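Local coordinates for hypothetical protein TTHA0227 (Thermus thermophilus, PDB 2EJQ), which is probably a metal-dependent peptidase of the zincin-like class, although its physiological role remains unknown, at residues Arg23-Val28 / Arg66-Tyr71; Trp44-Tyr49 / Gly73-Val78. The protein carries 1 engineered substitution. All blocks are in the same frame, centred on the assembly; numbering follows the deposited sequence.

In the fold
Contact 1 lies within the three-stranded mixed sheet, and contact 2 joins the lead-in to its strand 47-50 to helix 72-78; their centres are about 16 Å apart. Along the chain their segments alternate, in the order 23-28, 44-49, 66-71, 73-78. The central strand 67-71 pairs in parallel with 27-31, the pairing that makes contact 1, and antiparallel with 47-50; helix 72-78 then follows directly from the central strand. The two contacts touch where Glu-48 meets the backbone of Ala-69 and the hydroxyl of Tyr-71. Side chains of both touch helix 85-105, which bears an HExxH sequence consistent with a zincin-type metal site, although no metal is bound to it here.

Contact 1: residues Arg23-Val28 / Arg66-Tyr71; sequences RGLQGV and RHIALY
The His-67 ring turns an edge to Gly-27 O, which lies near the ring plane, while Gln-26 CB approaches His-67 CE1 obliquely at 3.5 Å; the glutamine amide stands 75° from the imidazole. His-29 also meets this ring, and NE2 bonds to Leu-64 O. At the edge of the Arg-66 guanidinium, near its plane, lies Gly-24 O, yet the carbonyl's actual touch is on the aliphatic chain, 3.4 Å from Arg-66 CD. That extended chain carries the charged end onward to Tyr-49, Ser-103 and a salt bridge with Glu-62. The backbones join as parallel strands of the mixed sheet, pairing Gly-27 with His-67 and Val-28 with Ile-68. Ile-68 N donates to Gly-27 O at 3.2 Å, nearly straight at 164°, and Gln-26 N reaches Arg-66 O at 3.0 Å along a more bent path. One water bridges the two segments, donating a hydrogen bond to Gly-24 O and accepting from Arg-66 N and Gln-26 NE2. With CG anti to the backbone N (chi1 176°), Leu-25 crosses Ile-68 at about a right angle, its CD2 3.9 Å from Ile-68 CD1. Val-28 CG1 and Leu-70 CD1 meet at 4.2 Å, and both residues also touch Val-10 of helix 3-16.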
loop_
_atom_site.group_PDB
_atom_site.type_symbol
_atom_site.label_atom_id
_atom_site.label_comp_id
_atom_site.label_asym_id
_atom_site.label_seq_id
_atom_site.Cartn_x
_atom_site.Cartn_y
_atom_site.Cartn_z
ATOM N N ARG A 23 5.842 4.491 -12.253
ATOM C CA ARG A 23 6.730 5.659 -12.403
ATOM C C ARG A 23 6.529 6.608 -11.227
ATOM O O ARG A 23 5.405 6.978 -10.876
ATOM C CB ARG A 23 6.473 6.426 -13.722
ATOM C CG ARG A 23 5.006 6.929 -13.791
ATOM C CD ARG A 23 4.863 8.075 -14.849
ATOM N NE ARG A 23 3.844 7.963 -15.908
ATOM C CZ ARG A 23 2.580 7.917 -15.603
ATOM N NH1 ARG A 23 2.295 7.989 -14.352
ATOM N NH2 ARG A 23 1.613 7.842 -16.499
ATOM N N GLY A 24 7.633 6.984 -10.601
ATOM C CA GLY A 24 7.546 7.909 -9.489
ATOM C C GLY A 24 7.340 7.223 -8.161
ATOM O O GLY A 24 7.391 7.865 -7.111
ATOM N N LEU A 25 7.100 5.913 -8.218
ATOM C CA LEU A 25 6.880 5.113 -7.014
ATOM C C LEU A 25 8.102 4.234 -6.720
ATOM O O LEU A 25 8.574 3.477 -7.580
ATOM C CB LEU A 25 5.638 4.227 -7.186
ATOM C CG LEU A 25 5.285 3.239 -6.067
ATOM C CD1 LEU A 25 4.728 3.988 -4.870
ATOM C CD2 LEU A 25 4.263 2.230 -6.568
ATOM N N GLN A 26 8.624 4.365 -5.505
ATOM C CA GLN A 26 9.778 3.589 -5.074
ATOM C C GLN A 26 9.422 2.111 -4.892
ATOM O O GLN A 26 10.193 1.229 -5.258
ATOM C CB GLN A 26 10.331 4.164 -3.760
ATOM C CG GLN A 26 10.972 5.537 -3.921
ATOM C CD GLN A 26 11.946 5.580 -5.091
ATOM O OE1 GLN A 26 12.872 4.772 -5.174
ATOM N NE2 GLN A 26 11.736 6.524 -6.000
ATOM N N GLY A 27 8.255 1.837 -4.321
ATOM C CA GLY A 27 7.865 0.456 -4.133
ATOM C C GLY A 27 6.851 0.206 -3.037
ATOM O O GLY A 27 6.331 1.131 -2.410
ATOM N N VAL A 28 6.594 -1.080 -2.818
ATOM C CA VAL A 28 5.645 -1.550 -1.829
ATOM C C VAL A 28 6.350 -2.002 -0.540
ATOM O O VAL A 28 7.308 -2.779 -0.580
ATOM C CB VAL A 28 4.845 -2.743 -2.405
ATOM C CG1 VAL A 28 3.782 -3.212 -1.409
ATOM C CG2 VAL A 28 4.211 -2.340 -3.742
ATOM N N ARG A 66 7.881 7.731 -2.690
ATOM C CA ARG A 66 6.464 7.426 -2.610
ATOM C C ARG A 66 6.336 5.922 -2.457
ATOM O O ARG A 66 6.977 5.150 -3.180
ATOM C CB ARG A 66 5.757 7.928 -3.863
ATOM C CG ARG A 66 5.691 9.443 -3.892
ATOM C CD ARG A 66 5.442 9.969 -5.284
ATOM N NE ARG A 66 5.323 11.419 -5.288
ATOM C CZ ARG A 66 4.227 12.087 -4.941
ATOM N NH1 ARG A 66 3.132 11.440 -4.564
ATOM N NH2 ARG A 66 4.229 13.415 -4.969
ATOM N N HIS A 67 5.509 5.510 -1.505
ATOM C CA HIS A 67 5.343 4.096 -1.210
ATOM C C HIS A 67 3.910 3.657 -0.986
ATOM O O HIS A 67 3.043 4.449 -0.619
ATOM C CB HIS A 67 6.122 3.745 0.070
ATOM C CG HIS A 67 7.498 4.331 0.119
ATOM N ND1 HIS A 67 8.575 3.734 -0.506
ATOM C CD2 HIS A 67 7.958 5.480 0.655
ATOM C CE1 HIS A 67 9.640 4.500 -0.355
ATOM N NE2 HIS A 67 9.298 5.567 0.343
ATOM N N ILE A 68 3.693 2.365 -1.200
ATOM C CA ILE A 68 2.417 1.736 -0.920
ATOM C C ILE A 68 2.771 0.861 0.300
ATOM O O ILE A 68 3.769 0.138 0.281
ATOM C CB ILE A 68 1.948 0.822 -2.069
ATOM C CG1 ILE A 68 1.618 1.681 -3.296
ATOM C CG2 ILE A 68 0.739 -0.013 -1.602
ATOM C CD1 ILE A 68 1.206 0.883 -4.532
ATOM N N ALA A 69 1.999 0.953 1.371
ATOM C CA ALA A 69 2.263 0.126 2.541
ATOM C C ALA A 69 1.142 -0.893 2.692
ATOM O O ALA A 69 -0.022 -0.573 2.453
ATOM C CB ALA A 69 2.345 0.992 3.785
ATOM N N LEU A 70 1.503 -2.119 3.065
ATOM C CA LEU A 70 0.528 -3.176 3.296
ATOM C C LEU A 70 0.687 -3.611 4.755
ATOM O O LEU A 70 1.806 -3.709 5.263
ATOM C CB LEU A 70 0.759 -4.361 2.349
ATOM C CG LEU A 70 0.341 -4.197 0.876
ATOM C CD1 LEU A 70 0.580 -5.495 0.121
ATOM C CD2 LEU A 70 -1.119 -3.827 0.791
ATOM N N TYR A 71 -0.432 -3.850 5.435
ATOM C CA TYR A 71 -0.396 -4.255 6.833
ATOM C C TYR A 71 -0.874 -5.699 6.960
ATOM O O TYR A 71 -2.072 -5.969 6.919
ATOM C CB TYR A 71 -1.283 -3.316 7.646
ATOM C CG TYR A 71 -0.848 -1.873 7.520
ATOM C CD1 TYR A 71 0.356 -1.443 8.073
ATOM C CD2 TYR A 71 -1.610 -0.950 6.796
ATOM C CE1 TYR A 71 0.795 -0.143 7.910
ATOM C CE2 TYR A 71 -1.175 0.355 6.629
ATOM C CZ TYR A 71 0.031 0.751 7.187
ATOM O OH TYR A 71 0.488 2.034 7.007
HETATM O O HOH W 1 9.181 8.202 -5.132
#

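Contact 2: residues Trp44-Tyr49 / Gly73-Val78; sequences WRLGEY and GSFLEV
Trp-44, Ser-74 and Glu-77 all hold their first side-chain branch beside the backbone N, anti to the carbonyl carbon, and chi2 of Trp-44 (88°) turns the indole flat toward the helix. The segment leading into edge strand 47-50 packs here on helix 72-78, which follows central strand 67-71 in the zincin-like fold. Leu-76, a magnesium-binding residue in another structure of this protein, lies off the interface, and no Mg(2+) is bound here. Glu-77 CB sits over one face of the indole, 3.6 Å from the five-membered ring centroid, a CH-pi contact. A bend at chi2 (-66°) lays the rest of the glutamate along that face, with CG 3.6 Å from Trp-44 CE2. Val-78 CG1 touches Trp-44 CD1 at 3.9 Å, and its CG2 reaches Leu-46 CD2. That same leucine methyl rides over the Phe-75 ring, 4.1 Å from its centroid, while Phe-6 of helix 3-16 also meets the ring. Leu-46 and Phe-75 cross at about a right angle, with Leu-46 CB 3.7 Å from Phe-75 CE1. The polar tie is Ser-74, whose hydroxyl is gripped twice: it accepts from Lys-35 N, and OG donates to Arg-45 O at 2.8 Å, approaching from above the carbonyl plane, 50° out of it.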
loop_
_atom_site.group_PDB
_atom_site.type_symbol
_atom_site.label_atom_id
_atom_site.label_comp_id
_atom_site.label_asym_id
_atom_site.label_seq_id
_atom_site.Cartn_x
_atom_site.Cartn_y
_atom_site.Cartn_z
ATOM N N TRP A 44 -10.343 -2.378 9.729
ATOM C CA TRP A 44 -8.896 -2.378 9.622
ATOM C C TRP A 44 -8.437 -1.885 8.267
ATOM O O TRP A 44 -9.065 -2.168 7.251
ATOM C CB TRP A 44 -8.352 -3.785 9.846
ATOM C CG TRP A 44 -8.740 -4.337 11.162
ATOM C CD1 TRP A 44 -9.871 -5.038 11.462
ATOM C CD2 TRP A 44 -8.015 -4.195 12.386
ATOM N NE1 TRP A 44 -9.895 -5.343 12.801
ATOM C CE2 TRP A 44 -8.767 -4.839 13.392
ATOM C CE3 TRP A 44 -6.802 -3.586 12.729
ATOM C CZ2 TRP A 44 -8.348 -4.889 14.720
ATOM C CZ3 TRP A 44 -6.384 -3.637 14.052
ATOM C CH2 TRP A 44 -7.157 -4.287 15.033
ATOM N N ARG A 45 -7.337 -1.140 8.264
ATOM C CA ARG A 45 -6.764 -0.628 7.031
ATOM C C ARG A 45 -5.797 -1.680 6.482
ATOM O O ARG A 45 -4.784 -1.970 7.112
ATOM C CB ARG A 45 -6.005 0.671 7.310
ATOM C CG ARG A 45 -5.439 1.319 6.059
ATOM C CD ARG A 45 -4.815 2.675 6.360
ATOM N NE ARG A 45 -5.810 3.706 6.641
ATOM C CZ ARG A 45 -5.505 4.949 7.000
ATOM N NH1 ARG A 45 -4.232 5.307 7.125
ATOM N NH2 ARG A 45 -6.464 5.832 7.232
ATOM N N LEU A 46 -6.113 -2.256 5.322
ATOM C CA LEU A 46 -5.238 -3.264 4.710
ATOM C C LEU A 46 -3.961 -2.659 4.098
ATOM O O LEU A 46 -2.922 -3.314 4.025
ATOM C CB LEU A 46 -5.999 -4.047 3.628
ATOM C CG LEU A 46 -7.288 -4.746 4.071
ATOM C CD1 LEU A 46 -7.867 -5.573 2.916
ATOM C CD2 LEU A 46 -7.002 -5.630 5.281
ATOM N N GLY A 47 -4.053 -1.411 3.653
ATOM C CA GLY A 47 -2.904 -0.742 3.068
ATOM C C GLY A 47 -3.125 0.755 2.905
ATOM O O GLY A 47 -4.189 1.277 3.233
ATOM N N GLU A 48 -2.111 1.457 2.418
ATOM C CA GLU A 48 -2.240 2.886 2.197
ATOM C C GLU A 48 -1.095 3.426 1.364
ATOM O O GLU A 48 -0.055 2.783 1.198
ATOM C CB GLU A 48 -2.328 3.653 3.530
ATOM C CG GLU A 48 -1.042 3.705 4.328
ATOM C CD GLU A 48 -1.184 4.479 5.640
ATOM O OE1 GLU A 48 -1.349 5.716 5.616
ATOM O OE2 GLU A 48 -1.133 3.844 6.709
ATOM N N TYR A 49 -1.305 4.618 0.827
ATOM C CA TYR A 49 -0.304 5.271 0.013
ATOM C C TYR A 49 0.441 6.250 0.904
ATOM O O TYR A 49 -0.171 7.036 1.626
ATOM C CB TYR A 49 -0.977 6.016 -1.131
ATOM C CG TYR A 49 -0.008 6.724 -2.055
ATOM C CD1 TYR A 49 0.921 6.002 -2.807
ATOM C CD2 TYR A 49 -0.035 8.111 -2.194
ATOM C CE1 TYR A 49 1.794 6.640 -3.676
ATOM C CE2 TYR A 49 0.837 8.760 -3.064
ATOM C CZ TYR A 49 1.747 8.017 -3.802
ATOM O OH TYR A 49 2.592 8.655 -4.677
ATOM N N GLY A 73 -0.993 -7.611 9.522
ATOM C CA GLY A 73 -1.856 -7.805 10.676
ATOM C C GLY A 73 -3.310 -7.446 10.412
ATOM O O GLY A 73 -4.223 -8.070 10.958
ATOM N N SER A 74 -3.538 -6.424 9.588
ATOM C CA SER A 74 -4.900 -6.022 9.265
ATOM C C SER A 74 -5.586 -7.110 8.452
ATOM O O SER A 74 -6.773 -7.355 8.635
ATOM C CB SER A 74 -4.910 -4.711 8.484
ATOM O OG SER A 74 -4.498 -3.640 9.300
ATOM N N PHE A 75 -4.839 -7.749 7.550
ATOM C CA PHE A 75 -5.374 -8.833 6.727
ATOM C C PHE A 75 -5.809 -10.007 7.615
ATOM O O PHE A 75 -6.863 -10.611 7.396
ATOM C CB PHE A 75 -4.323 -9.339 5.717
ATOM C CG PHE A 75 -4.167 -8.467 4.482
ATOM C CD1 PHE A 75 -3.437 -7.283 4.535
ATOM C CD2 PHE A 75 -4.741 -8.847 3.263
ATOM C CE1 PHE A 75 -3.276 -6.490 3.404
ATOM C CE2 PHE A 75 -4.585 -8.053 2.117
ATOM C CZ PHE A 75 -3.853 -6.878 2.187
ATOM N N LEU A 76 -4.977 -10.340 8.600
ATOM C CA LEU A 76 -5.271 -11.432 9.518
ATOM C C LEU A 76 -6.543 -11.147 10.299
ATOM O O LEU A 76 -7.414 -12.007 10.406
ATOM C CB LEU A 76 -4.102 -11.650 10.493
ATOM C CG LEU A 76 -2.916 -12.409 9.907
ATOM C CD1 LEU A 76 -1.784 -12.483 10.914
ATOM C CD2 LEU A 76 -3.370 -13.799 9.517
ATOM N N GLU A 77 -6.652 -9.931 10.828
ATOM C CA GLU A 77 -7.828 -9.548 11.597
ATOM C C GLU A 77 -9.114 -9.743 10.797
ATOM O O GLU A 77 -10.091 -10.285 11.307
ATOM C CB GLU A 77 -7.725 -8.085 12.046
ATOM C CG GLU A 77 -6.661 -7.800 13.111
ATOM C CD GLU A 77 -6.957 -8.448 14.459
ATOM O OE1 GLU A 77 -8.121 -8.836 14.692
ATOM O OE2 GLU A 77 -6.027 -8.558 15.292
ATOM N N VAL A 78 -9.109 -9.303 9.543
ATOM C CA VAL A 78 -10.287 -9.419 8.697
ATOM C C VAL A 78 -10.478 -10.798 8.089
ATOM O O VAL A 78 -11.596 -11.178 7.748
ATOM C CB VAL A 78 -10.246 -8.402 7.527
ATOM C CG1 VAL A 78 -10.022 -7.006 8.062
ATOM C CG2 VAL A 78 -9.146 -8.778 6.535
#